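PDB 6X1J: probable intron-encoded endonuclease 1 from Wickerhamomyces canadensis, which cuts a DNA recognition sequence as a LAGLIDADG homing endonuclease and takes part in homing of a mitochondrial 21S rRNA gene intron. Local coordinates for residues 178-190 against 201-214. Numbering follows the deposited sequence.
Sequences LINDLNIKFNLNC and IYIPNKDYELFYNL
Ile201 meets helix 172-186 with its CG1 branch, which lies alongside Ile179, CG1 to CG1 4.1 Å, and ends in CD1 against Leu178 CB; its CG2 methyl, set anti to the backbone N, also reaches Cys190 CB at 3.8 Å. Tyr202 O takes a CA-H...O contact from Cys190 CA, while Ile203 CG1 borders Cys190 SG. These residues join the helix and the loop after it to strand 198-203 of the antiparallel sheet in one of the two alpha-beta halves of a single-chain LAGLIDADG endonuclease. Pro204 CD rests 3.4 Å from Asn189 O, and the Lys206 chain crosses Asn189 at about a right angle, NZ beside CB. Asp207 grips Asn189 with both carboxylate oxygens. OD2 accepts the backbone N-H of Asn189 (N to OD2 2.6 Å). OD1 offers its syn lone pair to Asn189 ND2 at 3.1 Å, with amide and carboxylate planes 24° apart. An alanine here would remove both acceptors, is likely to leave the Asn189 N-H without its mate and would probably let the Asn189 amide turn. Leu210 CD2 packs on Leu188 CD2 at 3.7 Å, the latter also nearing the edge of the Phe211 ring. One turn on, Leu214 CD1 abuts Phe186 CB, beside helix 138-148.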
loop_
_atom_site.group_PDB
_atom_site.type_symbol
_atom_site.label_atom_id
_atom_site.label_comp_id
_atom_site.label_asym_id
_atom_site.label_seq_id
_atom_site.Cartn_x
_atom_site.Cartn_y
_atom_site.Cartn_z
ATOM N N LEU A 178 7.914 13.107 -6.841
ATOM C CA LEU A 178 8.303 12.056 -5.842
ATOM C C LEU A 178 9.829 11.948 -5.804
ATOM O O LEU A 178 10.439 12.036 -4.675
ATOM C CB LEU A 178 7.675 10.715 -6.232
ATOM C CG LEU A 178 6.171 10.593 -5.991
ATOM C CD1 LEU A 178 5.585 9.373 -6.702
ATOM C CD2 LEU A 178 5.855 10.536 -4.492
ATOM N N ILE A 179 10.438 11.842 -7.005
ATOM C CA ILE A 179 11.898 11.596 -7.138
ATOM C C ILE A 179 12.620 12.779 -6.500
ATOM O O ILE A 179 13.514 12.539 -5.676
ATOM C CB ILE A 179 12.321 11.400 -8.603
ATOM C CG1 ILE A 179 11.835 10.064 -9.177
ATOM C CG2 ILE A 179 13.823 11.547 -8.696
ATOM C CD1 ILE A 179 11.798 10.054 -10.670
ATOM N N ASN A 180 12.231 14.004 -6.869
ATOM C CA ASN A 180 12.839 15.252 -6.325
ATOM C C ASN A 180 12.776 15.262 -4.786
ATOM O O ASN A 180 13.844 15.446 -4.138
ATOM C CB ASN A 180 12.182 16.516 -6.888
ATOM C CG ASN A 180 12.933 17.750 -6.430
ATOM O OD1 ASN A 180 12.562 18.357 -5.428
ATOM N ND2 ASN A 180 14.040 18.069 -7.079
ATOM N N ASP A 181 11.597 15.018 -4.213
ATOM C CA ASP A 181 11.355 15.158 -2.746
ATOM C C ASP A 181 11.898 13.952 -1.970
ATOM O O ASP A 181 12.482 14.150 -0.847
ATOM C CB ASP A 181 9.877 15.422 -2.499
ATOM C CG ASP A 181 9.433 16.715 -3.156
ATOM O OD1 ASP A 181 10.311 17.536 -3.398
ATOM O OD2 ASP A 181 8.242 16.852 -3.491
ATOM N N LEU A 182 11.798 12.741 -2.552
ATOM C CA LEU A 182 12.431 11.555 -1.931
ATOM C C LEU A 182 13.922 11.793 -1.797
ATOM O O LEU A 182 14.425 11.467 -0.733
ATOM C CB LEU A 182 12.181 10.294 -2.753
ATOM C CG LEU A 182 10.781 9.699 -2.610
ATOM C CD1 LEU A 182 10.565 8.633 -3.674
ATOM C CD2 LEU A 182 10.574 9.141 -1.200
ATOM N N ASN A 183 14.597 12.303 -2.842
ATOM C CA ASN A 183 16.073 12.449 -2.845
ATOM C C ASN A 183 16.502 13.482 -1.781
ATOM O O ASN A 183 17.551 13.278 -1.132
ATOM C CB ASN A 183 16.570 12.724 -4.257
ATOM C CG ASN A 183 16.605 11.492 -5.149
ATOM O OD1 ASN A 183 16.547 10.337 -4.691
ATOM N ND2 ASN A 183 16.768 11.742 -6.438
ATOM N N ILE A 184 15.699 14.526 -1.544
ATOM C CA ILE A 184 15.971 15.532 -0.474
ATOM C C ILE A 184 15.678 14.916 0.896
ATOM O O ILE A 184 16.548 15.016 1.780
ATOM C CB ILE A 184 15.178 16.827 -0.733
ATOM C CG1 ILE A 184 15.808 17.578 -1.910
ATOM C CG2 ILE A 184 15.086 17.694 0.528
ATOM C CD1 ILE A 184 14.812 18.282 -2.789
ATOM N N LYS A 185 14.524 14.280 1.098
ATOM C CA LYS A 185 14.167 13.821 2.484
ATOM C C LYS A 185 15.001 12.619 2.969
ATOM O O LYS A 185 15.323 12.604 4.156
ATOM C CB LYS A 185 12.681 13.507 2.605
ATOM C CG LYS A 185 12.238 13.259 4.039
ATOM C CD LYS A 185 10.752 13.118 4.126
ATOM C CE LYS A 185 10.246 13.073 5.543
ATOM N NZ LYS A 185 8.781 13.023 5.443
ATOM N N PHE A 186 15.346 11.639 2.119
ATOM C CA PHE A 186 16.045 10.400 2.542
ATOM C C PHE A 186 17.476 10.345 1.980
ATOM O O PHE A 186 18.175 9.354 2.218
ATOM C CB PHE A 186 15.191 9.198 2.148
ATOM C CG PHE A 186 13.811 9.233 2.741
ATOM C CD1 PHE A 186 13.620 9.040 4.098
ATOM C CD2 PHE A 186 12.702 9.454 1.945
ATOM C CE1 PHE A 186 12.347 9.109 4.652
ATOM C CE2 PHE A 186 11.436 9.517 2.497
ATOM C CZ PHE A 186 11.259 9.342 3.851
ATOM N N ASN A 187 17.904 11.413 1.313
ATOM C CA ASN A 187 19.187 11.524 0.590
ATOM C C ASN A 187 19.402 10.282 -0.278
ATOM O O ASN A 187 20.428 9.645 -0.174
ATOM C CB ASN A 187 20.364 11.808 1.527
ATOM C CG ASN A 187 21.454 12.563 0.787
ATOM O OD1 ASN A 187 21.204 13.122 -0.292
ATOM N ND2 ASN A 187 22.666 12.546 1.327
ATOM N N LEU A 188 18.457 10.005 -1.155
ATOM C CA LEU A 188 18.602 8.974 -2.205
ATOM C C LEU A 188 19.083 9.674 -3.482
ATOM O O LEU A 188 19.027 10.903 -3.522
ATOM C CB LEU A 188 17.235 8.322 -2.416
ATOM C CG LEU A 188 16.763 7.432 -1.265
ATOM C CD1 LEU A 188 15.296 7.084 -1.477
ATOM C CD2 LEU A 188 17.630 6.183 -1.179
ATOM N N ASN A 189 19.403 8.888 -4.503
ATOM C CA ASN A 189 19.745 9.328 -5.875
ATOM C C ASN A 189 18.839 8.616 -6.866
ATOM O O ASN A 189 19.343 8.217 -7.935
ATOM C CB ASN A 189 21.203 9.048 -6.202
ATOM C CG ASN A 189 22.123 9.791 -5.265
ATOM O OD1 ASN A 189 22.428 10.957 -5.526
ATOM N ND2 ASN A 189 22.507 9.145 -4.166
ATOM N N CYS A 190 17.563 8.497 -6.536
ATOM C CA CYS A 190 16.531 8.006 -7.486
ATOM C C CYS A 190 16.602 8.812 -8.772
ATOM O O CYS A 190 16.840 10.003 -8.683
ATOM C CB CYS A 190 15.110 8.232 -6.982
ATOM S SG CYS A 190 14.871 7.405 -5.409
ATOM N N ILE A 201 10.433 4.583 -10.861
ATOM C CA ILE A 201 11.520 5.144 -10.016
ATOM C C ILE A 201 12.601 4.088 -9.917
ATOM O O ILE A 201 12.306 3.024 -9.356
ATOM C CB ILE A 201 10.978 5.556 -8.636
ATOM C CG1 ILE A 201 9.810 6.538 -8.775
ATOM C CG2 ILE A 201 12.086 6.122 -7.752
ATOM C CD1 ILE A 201 9.289 7.099 -7.448
ATOM N N TYR A 202 13.779 4.358 -10.484
ATOM C CA TYR A 202 14.980 3.493 -10.448
ATOM C C TYR A 202 15.768 3.938 -9.222
ATOM O O TYR A 202 16.033 5.170 -9.084
ATOM C CB TYR A 202 15.741 3.647 -11.776
ATOM C CG TYR A 202 17.165 3.146 -11.820
ATOM C CD1 TYR A 202 17.457 1.831 -12.166
ATOM C CD2 TYR A 202 18.235 3.993 -11.568
ATOM C CE1 TYR A 202 18.766 1.370 -12.225
ATOM C CE2 TYR A 202 19.551 3.547 -11.608
ATOM C CZ TYR A 202 19.821 2.230 -11.951
ATOM O OH TYR A 202 21.106 1.770 -11.984
ATOM N N ILE A 203 16.099 3.008 -8.334
ATOM C CA ILE A 203 16.991 3.257 -7.167
ATOM C C ILE A 203 18.326 2.600 -7.466
ATOM O O ILE A 203 18.412 1.381 -7.402
ATOM C CB ILE A 203 16.397 2.700 -5.871
ATOM C CG1 ILE A 203 14.986 3.249 -5.630
ATOM C CG2 ILE A 203 17.353 2.945 -4.689
ATOM C CD1 ILE A 203 14.202 2.517 -4.525
ATOM N N PRO A 204 19.403 3.384 -7.729
ATOM C CA PRO A 204 20.643 2.832 -8.272
ATOM C C PRO A 204 21.293 1.946 -7.206
ATOM O O PRO A 204 20.954 2.103 -6.045
ATOM C CB PRO A 204 21.498 4.077 -8.523
ATOM C CG PRO A 204 21.049 5.000 -7.381
ATOM C CD PRO A 204 19.546 4.821 -7.390
ATOM N N ASN A 205 22.205 1.083 -7.653
ATOM C CA ASN A 205 22.965 0.128 -6.828
ATOM C C ASN A 205 23.641 0.843 -5.658
ATOM O O ASN A 205 23.752 0.243 -4.569
ATOM C CB ASN A 205 24.014 -0.638 -7.646
ATOM C CG ASN A 205 24.837 -1.549 -6.766
ATOM O OD1 ASN A 205 24.333 -2.597 -6.359
ATOM N ND2 ASN A 205 26.044 -1.123 -6.385
ATOM N N LYS A 206 24.135 2.047 -5.880
ATOM C CA LYS A 206 24.937 2.719 -4.829
ATOM C C LYS A 206 23.991 3.272 -3.752
ATOM O O LYS A 206 24.526 3.634 -2.678
ATOM C CB LYS A 206 25.812 3.806 -5.449
ATOM C CG LYS A 206 25.116 5.091 -5.863
ATOM C CD LYS A 206 26.039 5.968 -6.687
ATOM C CE LYS A 206 25.645 7.422 -6.718
ATOM N NZ LYS A 206 24.379 7.608 -7.455
ATOM N N ASP A 207 22.663 3.300 -3.989
ATOM C CA ASP A 207 21.673 3.616 -2.910
ATOM C C ASP A 207 21.259 2.359 -2.132
ATOM O O ASP A 207 20.521 2.497 -1.127
ATOM C CB ASP A 207 20.413 4.297 -3.449
ATOM C CG ASP A 207 20.607 5.772 -3.698
ATOM O OD1 ASP A 207 21.611 6.309 -3.170
ATOM O OD2 ASP A 207 19.771 6.358 -4.424
ATOM N N TYR A 208 21.729 1.170 -2.508
ATOM C CA TYR A 208 21.181 -0.097 -1.930
ATOM C C TYR A 208 21.346 -0.161 -0.411
ATOM O O TYR A 208 20.353 -0.458 0.229
ATOM C CB TYR A 208 21.813 -1.372 -2.487
ATOM C CG TYR A 208 21.201 -2.605 -1.872
ATOM C CD1 TYR A 208 19.963 -3.062 -2.288
ATOM C CD2 TYR A 208 21.826 -3.281 -0.842
ATOM C CE1 TYR A 208 19.383 -4.187 -1.726
ATOM C CE2 TYR A 208 21.253 -4.404 -0.260
ATOM C CZ TYR A 208 20.027 -4.869 -0.712
ATOM O OH TYR A 208 19.430 -5.969 -0.148
ATOM N N GLU A 209 22.543 0.086 0.147
ATOM C CA GLU A 209 22.791 -0.041 1.608
ATOM C C GLU A 209 21.880 0.949 2.349
ATOM O O GLU A 209 21.239 0.518 3.315
ATOM C CB GLU A 209 24.272 0.100 1.976
ATOM C CG GLU A 209 25.098 -1.184 1.796
ATOM C CD GLU A 209 24.528 -2.504 2.329
ATOM O OE1 GLU A 209 24.312 -2.632 3.561
ATOM O OE2 GLU A 209 24.307 -3.426 1.507
ATOM N N LEU A 210 21.704 2.162 1.820
ATOM C CA LEU A 210 20.884 3.234 2.438
ATOM C C LEU A 210 19.431 2.763 2.466
ATOM O O LEU A 210 18.833 2.770 3.556
ATOM C CB LEU A 210 21.031 4.544 1.647
ATOM C CG LEU A 210 20.055 5.675 2.013
ATOM C CD1 LEU A 210 20.154 6.013 3.490
ATOM C CD2 LEU A 210 20.329 6.921 1.185
ATOM N N PHE A 211 18.902 2.354 1.310
ATOM C CA PHE A 211 17.472 1.998 1.148
ATOM C C PHE A 211 17.163 0.829 2.077
ATOM O O PHE A 211 16.299 0.919 2.959
ATOM C CB PHE A 211 17.162 1.647 -0.294
ATOM C CG PHE A 211 15.694 1.508 -0.577
ATOM C CD1 PHE A 211 14.901 2.629 -0.764
ATOM C CD2 PHE A 211 15.107 0.266 -0.658
ATOM C CE1 PHE A 211 13.553 2.508 -1.071
ATOM C CE2 PHE A 211 13.749 0.142 -0.932
ATOM C CZ PHE A 211 12.983 1.260 -1.170
ATOM N N TYR A 212 17.997 -0.196 2.009
ATOM C CA TYR A 212 17.870 -1.380 2.887
ATOM C C TYR A 212 17.744 -0.902 4.333
ATOM O O TYR A 212 16.827 -1.343 4.993
ATOM C CB TYR A 212 19.058 -2.319 2.696
ATOM C CG TYR A 212 19.043 -3.603 3.497
ATOM C CD1 TYR A 212 18.453 -4.754 2.992
ATOM C CD2 TYR A 212 19.681 -3.684 4.724
ATOM C CE1 TYR A 212 18.485 -5.949 3.698
ATOM C CE2 TYR A 212 19.694 -4.857 5.461
ATOM C CZ TYR A 212 19.082 -5.990 4.952
ATOM O OH TYR A 212 19.112 -7.151 5.668
ATOM N N ASN A 213 18.667 -0.080 4.810
ATOM C CA ASN A 213 18.761 0.279 6.249
ATOM C C ASN A 213 17.565 1.140 6.661
ATOM O O ASN A 213 17.295 1.174 7.892
ATOM C CB ASN A 213 20.081 0.965 6.615
ATOM C CG ASN A 213 21.225 -0.020 6.714
ATOM O OD1 ASN A 213 21.057 -1.082 7.288
ATOM N ND2 ASN A 213 22.369 0.294 6.124
ATOM N N LEU A 214 16.905 1.807 5.698
ATOM C CA LEU A 214 15.664 2.592 5.943
ATOM C C LEU A 214 14.470 1.650 6.044
ATOM O O LEU A 214 13.629 1.890 6.926
ATOM C CB LEU A 214 15.373 3.583 4.806
ATOM C CG LEU A 214 16.382 4.701 4.567
ATOM C CD1 LEU A 214 15.979 5.472 3.325
ATOM C CD2 LEU A 214 16.506 5.639 5.762
#